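Probable chemoreceptor (Methyl-accepting chemotaxis) transmembrane protein (Rhizobium meliloti, PDB 6D8V) is probably a transmembrane chemoreceptor whose sensory domain binds quaternary ammonium compounds, here 1,1-dimethyl-prolinium, to direct chemotaxis. Local coordinates at residues 229-234 against 248-253. Residues are numbered along the deposited sequence; the frame is centred on the assembly and turned at random.
Sequences GTPRMI and VVYPFS
Arg232 and Val249 form an antiparallel hydrogen-bonded pair. Val249 N donates to Arg232 O (2.8 Å, 164° at the hydrogen), and Arg232 N returns a longer bond to Val249 O at 3.2 Å. On the side-chain face these two share, Arg232 CB touches Val249 CG2 at 3.6 Å. With Val249 CG1 anti to its own carbonyl carbon (chi1 -42°), CG2 falls between the backbone N and the carbonyl carbon and lies against Arg232 N (3.5 Å) and Arg232 O. Beyond CB the arginine chain bends away from the partner strand toward helix 219-228, where it meets Ser221, Asp224 and Ala225. Met233 and Val248 are the next, non-hydrogen-bonded pair, on the other face. Met233 CG, anti to the backbone N (chi1 -163°), lies 3.4 Å from Val248 CG2, and CE of the extended chain reaches the same methyl. Before the strand, Pro231 runs side by side with Tyr250, its CG 3.8 Å from Tyr250 CD1. The ring of Pro251 instead meets backbone, with CG 3.3 Å from Gly229 O and CD near Thr230 O; Gly229, at positive phi, turns the chain out of helix 219-228. Met233, Val248 and Tyr250 also touch the long helix 2-45, while Val249 packs on Ala225 and Leu264. The pairing joins both strands of the hairpin 232-239/243-254, at the edge of a four-stranded antiparallel sheet between helices, consistent with the membrane-proximal module of a double-Cache sensory domain.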
# COMPACT_ATOMS: atom_id res chain seq x y z
N GLY A 229 -8.32 -9.79 -16.00
CA GLY A 229 -8.93 -8.72 -15.24
C GLY A 229 -10.41 -8.94 -15.01
O GLY A 229 -11.12 -8.04 -14.55
N THR A 230 -10.88 -10.14 -15.31
CA THR A 230 -12.26 -10.52 -15.08
C THR A 230 -12.35 -11.51 -13.93
O THR A 230 -11.37 -12.14 -13.54
CB THR A 230 -12.87 -11.12 -16.35
OG1 THR A 230 -12.26 -12.39 -16.63
CG2 THR A 230 -12.65 -10.20 -17.52
N PRO A 231 -13.53 -11.65 -13.34
CA PRO A 231 -13.67 -12.49 -12.15
C PRO A 231 -13.57 -13.97 -12.48
O PRO A 231 -13.92 -14.41 -13.58
CB PRO A 231 -15.08 -12.14 -11.64
CG PRO A 231 -15.31 -10.74 -12.16
CD PRO A 231 -14.69 -10.76 -13.52
N ARG A 232 -13.06 -14.73 -11.52
CA ARG A 232 -13.08 -16.18 -11.57
C ARG A 232 -13.68 -16.71 -10.27
O ARG A 232 -13.80 -15.99 -9.27
CB ARG A 232 -11.67 -16.75 -11.79
CG ARG A 232 -11.06 -16.39 -13.14
CD ARG A 232 -11.88 -16.95 -14.31
NE ARG A 232 -12.00 -15.99 -15.41
CZ ARG A 232 -11.01 -15.66 -16.23
NH1 ARG A 232 -11.22 -14.78 -17.19
NH2 ARG A 232 -9.81 -16.21 -16.08
N MET A 233 -14.08 -17.99 -10.30
CA MET A 233 -14.60 -18.67 -9.12
C MET A 233 -13.91 -20.02 -8.99
O MET A 233 -13.97 -20.84 -9.91
CB MET A 233 -16.11 -18.86 -9.19
CG MET A 233 -16.76 -19.19 -7.85
SD MET A 233 -18.43 -19.84 -8.08
CE MET A 233 -19.20 -19.44 -6.51
N ILE A 234 -13.28 -20.23 -7.85
CA ILE A 234 -12.69 -21.52 -7.49
C ILE A 234 -13.76 -22.31 -6.76
O ILE A 234 -14.27 -21.87 -5.73
CB ILE A 234 -11.44 -21.32 -6.62
CG1 ILE A 234 -10.59 -20.21 -7.23
CG2 ILE A 234 -10.64 -22.60 -6.54
CD1 ILE A 234 -9.39 -19.81 -6.42
N VAL A 248 -14.33 -16.82 -4.69
CA VAL A 248 -14.51 -15.93 -5.83
C VAL A 248 -13.39 -14.90 -5.81
O VAL A 248 -13.14 -14.26 -4.78
CB VAL A 248 -15.89 -15.26 -5.82
CG1 VAL A 248 -15.96 -14.20 -6.90
CG2 VAL A 248 -16.98 -16.28 -6.01
N VAL A 249 -12.73 -14.73 -6.95
CA VAL A 249 -11.66 -13.75 -7.09
C VAL A 249 -12.16 -12.61 -7.97
O VAL A 249 -12.81 -12.84 -8.99
CB VAL A 249 -10.38 -14.39 -7.67
CG1 VAL A 249 -10.14 -15.74 -7.02
CG2 VAL A 249 -10.51 -14.56 -9.16
N TYR A 250 -11.87 -11.38 -7.56
CA TYR A 250 -12.43 -10.19 -8.20
C TYR A 250 -11.32 -9.15 -8.36
O TYR A 250 -11.01 -8.39 -7.44
CB TYR A 250 -13.60 -9.63 -7.37
CG TYR A 250 -14.44 -8.58 -8.04
CD1 TYR A 250 -15.54 -8.94 -8.83
CD2 TYR A 250 -14.18 -7.23 -7.87
CE1 TYR A 250 -16.33 -7.99 -9.43
CE2 TYR A 250 -14.97 -6.26 -8.47
CZ TYR A 250 -16.04 -6.64 -9.25
OH TYR A 250 -16.83 -5.67 -9.85
N PRO A 251 -10.69 -9.12 -9.53
CA PRO A 251 -9.71 -8.06 -9.80
C PRO A 251 -10.38 -6.71 -9.89
O PRO A 251 -11.55 -6.60 -10.27
CB PRO A 251 -9.09 -8.47 -11.14
CG PRO A 251 -10.08 -9.39 -11.76
CD PRO A 251 -10.75 -10.10 -10.63
N PHE A 252 -9.63 -5.67 -9.52
CA PHE A 252 -10.11 -4.30 -9.65
C PHE A 252 -8.91 -3.36 -9.71
O PHE A 252 -7.96 -3.52 -8.94
CB PHE A 252 -11.04 -3.93 -8.49
CG PHE A 252 -10.36 -3.89 -7.15
CD1 PHE A 252 -10.09 -5.06 -6.46
CD2 PHE A 252 -9.99 -2.68 -6.58
CE1 PHE A 252 -9.47 -5.03 -5.24
CE2 PHE A 252 -9.36 -2.65 -5.35
CZ PHE A 252 -9.11 -3.83 -4.68
N SER A 253 -8.97 -2.40 -10.62
CA SER A 253 -7.87 -1.47 -10.84
C SER A 253 -7.79 -0.42 -9.74
O SER A 253 -8.81 0.11 -9.29
CB SER A 253 -8.01 -0.76 -12.18
OG SER A 253 -7.56 -1.59 -13.24